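Local atomic coordinates of uncharacterized protein (Candida albicans, PDB entry 5K04), a protein that probably serves as the non-catalytic Mdm20 subunit of the NatB complex, which acetylates the N-termini of selected proteins. Residues L578-I583 and K595-I600; D571-L576 and A604-F609. One frame throughout, in Å; residues are numbered along the deposited sequence.

Interaction 1 (L578-I583 and K595-I600); sequences LLVYSI and KVFNKI
L579 faces F597 where the two backbones come nearest, CA to CA 6.7 Å, and the axes of the short segments approach to 10.4 Å at 157°, an almost antiparallel pair. L579 works with two parts of its side chain. Its CB sits at the edge of the F597 ring, 3.9 Å from CD2. Beyond CG the chain is extended (chi2 179°), which carries CD1 outward to two partners: it meets CD1 of I600 tip to tip at 3.6 Å, and its side chain crosses V596 at about a right angle, with CD1 3.9 Å from V596 CG1. V580 comes next. Its CG2 lies near the plane of the F597 ring, 3.6 Å from CE2, so V580 and L579 border the same CD2-CE2 side of the ring. Y581 takes no part here; its OH hydrogen-bonds E671 and T520. The OG and backbone N of S582 both donate to L578 O, from opposite faces of that carbonyl, which settles the hydroxyl within its own helix. I583 returns to the interface, its side chain roughly perpendicular to that of F597, with CD1 4.2 Å from CD2. With chi1 at -169°, F597 CG is anti to the backbone N and the ring starts out toward helix 571-584. Helix 608-625 closes in as well, with Y617 on V580, F618 on F597 and L621 on I583. The pair is thus a hairpin of successive helices, 571-584 and 591-601, inside an all-helical fold. Across it only carbon meets carbon: aliphatic carbons and one aromatic ring. Its fit therefore rests on shape and on removal of apolar surface from water, while the hydroxyls of Y581 and S582 are bonded away from the contact.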
# COMPACT_ATOMS: atom_id res chain seq x y z
N LEU A 578 13.59 15.47 6.48
CA LEU A 578 14.06 14.51 7.48
C LEU A 578 15.55 14.67 7.72
O LEU A 578 16.02 14.55 8.86
CB LEU A 578 13.71 13.10 7.04
CG LEU A 578 12.20 12.88 6.84
CD1 LEU A 578 11.91 11.43 6.51
CD2 LEU A 578 11.43 13.31 8.08
N LEU A 579 16.32 14.96 6.66
CA LEU A 579 17.72 15.31 6.85
C LEU A 579 17.87 16.55 7.72
O LEU A 579 18.65 16.55 8.68
CB LEU A 579 18.40 15.52 5.50
CG LEU A 579 18.41 14.25 4.64
CD1 LEU A 579 19.07 14.50 3.29
CD2 LEU A 579 19.13 13.15 5.38
N VAL A 580 17.10 17.60 7.40
CA VAL A 580 17.15 18.83 8.20
C VAL A 580 17.03 18.50 9.68
O VAL A 580 17.88 18.87 10.49
CB VAL A 580 16.05 19.82 7.75
CG1 VAL A 580 15.90 20.96 8.78
CG2 VAL A 580 16.35 20.41 6.39
N TYR A 581 15.97 17.78 10.04
CA TYR A 581 15.75 17.48 11.45
C TYR A 581 16.85 16.58 11.99
O TYR A 581 17.27 16.73 13.14
CB TYR A 581 14.36 16.87 11.65
CG TYR A 581 13.26 17.93 11.58
CD1 TYR A 581 12.94 18.69 12.70
CD2 TYR A 581 12.56 18.16 10.41
CE1 TYR A 581 11.94 19.67 12.66
CE2 TYR A 581 11.56 19.13 10.36
CZ TYR A 581 11.26 19.89 11.49
OH TYR A 581 10.27 20.85 11.43
N SER A 582 17.35 15.66 11.17
CA SER A 582 18.44 14.78 11.59
C SER A 582 19.70 15.59 11.88
O SER A 582 20.44 15.27 12.82
CB SER A 582 18.71 13.74 10.51
OG SER A 582 17.55 12.97 10.21
N ILE A 583 19.94 16.63 11.09
CA ILE A 583 21.14 17.45 11.24
C ILE A 583 21.02 18.38 12.44
O ILE A 583 21.92 18.48 13.27
CB ILE A 583 21.40 18.23 9.94
CG1 ILE A 583 21.76 17.26 8.82
CG2 ILE A 583 22.48 19.28 10.17
CD1 ILE A 583 21.47 17.77 7.41
N LYS A 595 26.61 16.20 3.48
CA LYS A 595 27.02 15.74 2.16
C LYS A 595 25.86 15.07 1.43
O LYS A 595 25.65 15.32 0.24
CB LYS A 595 28.21 14.79 2.29
CG LYS A 595 29.51 15.51 2.67
CD LYS A 595 30.61 14.50 2.99
CE LYS A 595 31.82 15.18 3.61
NZ LYS A 595 32.87 14.17 3.95
N VAL A 596 25.10 14.23 2.13
CA VAL A 596 23.90 13.66 1.52
C VAL A 596 22.94 14.78 1.13
O VAL A 596 22.41 14.80 0.01
CB VAL A 596 23.25 12.65 2.49
CG1 VAL A 596 21.93 12.17 1.94
CG2 VAL A 596 24.19 11.48 2.73
N PHE A 597 22.73 15.74 2.04
CA PHE A 597 21.84 16.87 1.78
C PHE A 597 22.24 17.59 0.50
O PHE A 597 21.40 17.90 -0.35
CB PHE A 597 21.90 17.84 2.97
CG PHE A 597 20.83 18.91 2.96
CD1 PHE A 597 20.94 20.02 2.15
CD2 PHE A 597 19.73 18.80 3.78
CE1 PHE A 597 19.96 21.01 2.14
CE2 PHE A 597 18.74 19.77 3.78
CZ PHE A 597 18.86 20.88 2.96
N ASN A 598 23.53 17.86 0.34
CA ASN A 598 24.00 18.67 -0.77
C ASN A 598 23.98 17.90 -2.09
O ASN A 598 23.75 18.50 -3.15
CB ASN A 598 25.39 19.20 -0.44
CG ASN A 598 25.94 20.09 -1.51
OD1 ASN A 598 25.36 21.12 -1.84
ND2 ASN A 598 27.08 19.71 -2.05
N LYS A 599 24.21 16.58 -2.06
CA LYS A 599 24.06 15.76 -3.26
C LYS A 599 22.61 15.74 -3.74
O LYS A 599 22.35 15.78 -4.95
CB LYS A 599 24.55 14.34 -2.97
CG LYS A 599 24.85 13.52 -4.23
CD LYS A 599 25.37 12.13 -3.88
CE LYS A 599 26.29 11.59 -4.97
NZ LYS A 599 25.66 11.60 -6.33
N ILE A 600 21.66 15.69 -2.80
CA ILE A 600 20.25 15.64 -3.15
C ILE A 600 19.78 16.97 -3.73
O ILE A 600 19.07 17.00 -4.74
CB ILE A 600 19.44 15.23 -1.91
CG1 ILE A 600 19.83 13.81 -1.50
CG2 ILE A 600 17.95 15.34 -2.19
CD1 ILE A 600 19.37 13.43 -0.13

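Interaction 2 (D571-L576 and A604-F609); sequences DVATKL and AKFSVF
V572 and A604 are the closest backbone pair, CA to CA 6.5 Å, where the start of helix 571-584 passes the loop leading into helix 608-625; within that loop K605 takes a left-handed helical conformation (phi 68°). F606 carries the contact. Its CG is anti to the carbonyl carbon (chi1 -77°), and the far end of the ring, CZ with its two neighbours, projects onto the helix. V572 CG1 approaches CZ to 3.5 Å, the two side chains crossing obliquely, and V572 CB lies near CZ and CE1. One helical turn on, L576 reaches the ring tip to tip, its CD1 in the ring plane and 3.6 Å from CE2. The backbone N of A573 is also at the ring edge, 3.8 Å from CZ, so the aromatic rim is set against the first turn of the helix. A604 CB packs on one face of the same ring, offset toward the rim, and touches V572 CG1 at 4.2 Å. Y614 of helix 608-625 meets the F606 ring too, and also touches A573 and L576. S607 is the N-cap of that helix, its OG bonded to D610 N. Elsewhere on helix 571-584, D571 forms a salt bridge with R550, and K575 lies against Y546 in a cation-pi contact. What joins the two segments is therefore packing of the F606 ring on V572, L576 and the backbone at A573, with a methyl contact between V572 and A604; D571, T574, K575 and S607 bond to residues beyond the two segments and give the contact itself no directional bond.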
# COMPACT_ATOMS: atom_id res chain seq x y z
N ASP A 571 8.44 14.61 -3.28
CA ASP A 571 9.08 13.49 -2.60
C ASP A 571 10.50 13.81 -2.16
O ASP A 571 10.95 13.34 -1.11
CB ASP A 571 9.08 12.24 -3.49
CG ASP A 571 7.65 11.74 -3.81
OD1 ASP A 571 6.67 12.29 -3.23
OD2 ASP A 571 7.52 10.84 -4.66
N VAL A 572 11.22 14.61 -2.95
CA VAL A 572 12.58 14.97 -2.57
C VAL A 572 12.59 15.89 -1.35
O VAL A 572 13.46 15.79 -0.48
CB VAL A 572 13.32 15.59 -3.76
CG1 VAL A 572 14.64 16.15 -3.31
CG2 VAL A 572 13.53 14.50 -4.84
N ALA A 573 11.60 16.79 -1.24
CA ALA A 573 11.53 17.67 -0.08
C ALA A 573 11.31 16.86 1.20
O ALA A 573 11.89 17.17 2.24
CB ALA A 573 10.43 18.71 -0.28
N THR A 574 10.47 15.83 1.12
CA THR A 574 10.25 14.93 2.26
C THR A 574 11.57 14.39 2.79
O THR A 574 11.84 14.44 3.99
CB THR A 574 9.34 13.79 1.82
OG1 THR A 574 8.08 14.33 1.43
CG2 THR A 574 9.13 12.78 2.94
N LYS A 575 12.43 13.88 1.89
CA LYS A 575 13.72 13.38 2.34
C LYS A 575 14.56 14.49 2.96
O LYS A 575 15.22 14.28 3.99
CB LYS A 575 14.46 12.72 1.17
CG LYS A 575 15.84 12.21 1.59
CD LYS A 575 16.54 11.44 0.48
CE LYS A 575 15.86 10.12 0.19
NZ LYS A 575 16.70 9.24 -0.67
N LEU A 576 14.54 15.68 2.35
CA LEU A 576 15.38 16.77 2.83
C LEU A 576 14.90 17.28 4.18
O LEU A 576 15.71 17.65 5.03
CB LEU A 576 15.40 17.90 1.80
CG LEU A 576 16.17 17.60 0.52
CD1 LEU A 576 15.91 18.68 -0.55
CD2 LEU A 576 17.65 17.49 0.84
N ALA A 604 17.73 18.05 -7.58
CA ALA A 604 16.46 18.00 -6.86
C ALA A 604 15.19 18.27 -7.70
O ALA A 604 14.11 17.80 -7.31
CB ALA A 604 16.48 19.00 -5.71
N LYS A 605 15.27 19.03 -8.79
CA LYS A 605 14.09 19.29 -9.66
C LYS A 605 13.01 20.16 -8.99
O LYS A 605 11.82 19.87 -9.08
CB LYS A 605 13.47 17.99 -10.19
CG LYS A 605 14.33 17.31 -11.25
CD LYS A 605 14.08 15.81 -11.37
CE LYS A 605 14.97 15.20 -12.45
NZ LYS A 605 16.44 15.49 -12.25
N PHE A 606 13.43 21.28 -8.40
CA PHE A 606 12.56 22.12 -7.59
C PHE A 606 12.11 23.39 -8.31
O PHE A 606 12.69 23.83 -9.30
CB PHE A 606 13.28 22.51 -6.30
CG PHE A 606 13.33 21.43 -5.26
CD1 PHE A 606 12.34 20.48 -5.16
CD2 PHE A 606 14.38 21.40 -4.34
CE1 PHE A 606 12.39 19.49 -4.17
CE2 PHE A 606 14.45 20.41 -3.34
CZ PHE A 606 13.45 19.45 -3.26
N SER A 607 11.05 23.99 -7.76
CA SER A 607 10.69 25.37 -8.04
C SER A 607 11.78 26.34 -7.57
O SER A 607 12.63 26.00 -6.73
CB SER A 607 9.38 25.73 -7.34
OG SER A 607 9.56 25.79 -5.92
N VAL A 608 11.73 27.56 -8.10
CA VAL A 608 12.70 28.58 -7.71
C VAL A 608 12.73 28.73 -6.20
O VAL A 608 13.80 28.71 -5.57
CB VAL A 608 12.40 29.93 -8.39
CG1 VAL A 608 13.46 30.93 -8.04
CG2 VAL A 608 12.32 29.77 -9.91
N PHE A 609 11.55 28.83 -5.57
CA PHE A 609 11.52 29.08 -4.14
C PHE A 609 12.09 27.90 -3.35
O PHE A 609 12.85 28.10 -2.40
CB PHE A 609 10.11 29.39 -3.65
CG PHE A 609 10.06 29.58 -2.16
CD1 PHE A 609 10.71 30.66 -1.58
CD2 PHE A 609 9.40 28.67 -1.34
CE1 PHE A 609 10.70 30.85 -0.21
CE2 PHE A 609 9.38 28.86 0.04
CZ PHE A 609 10.03 29.95 0.60

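Interactions 1 and 2 have centres 12 Å apart and share helix 571-584: its N-terminal turns serve interaction 2, its later turns interaction 1. Along the chain the order is 571-576, 578-583, 595-600 and 604-609, so the helical hairpin of interaction 1 is enclosed by the longer closure of interaction 2. The two meet directly at I600, whose CG2 lies 3.6 Å from V572 CG1 and whose CD1 touches K575, while L576 also packs on F597. The loop before helix 608-625 and helices 571-584, 591-601 and 608-625 pack together through largely apolar contacts, in keeping with the all-helical build of this subunit, whose family belongs to the TPR clan.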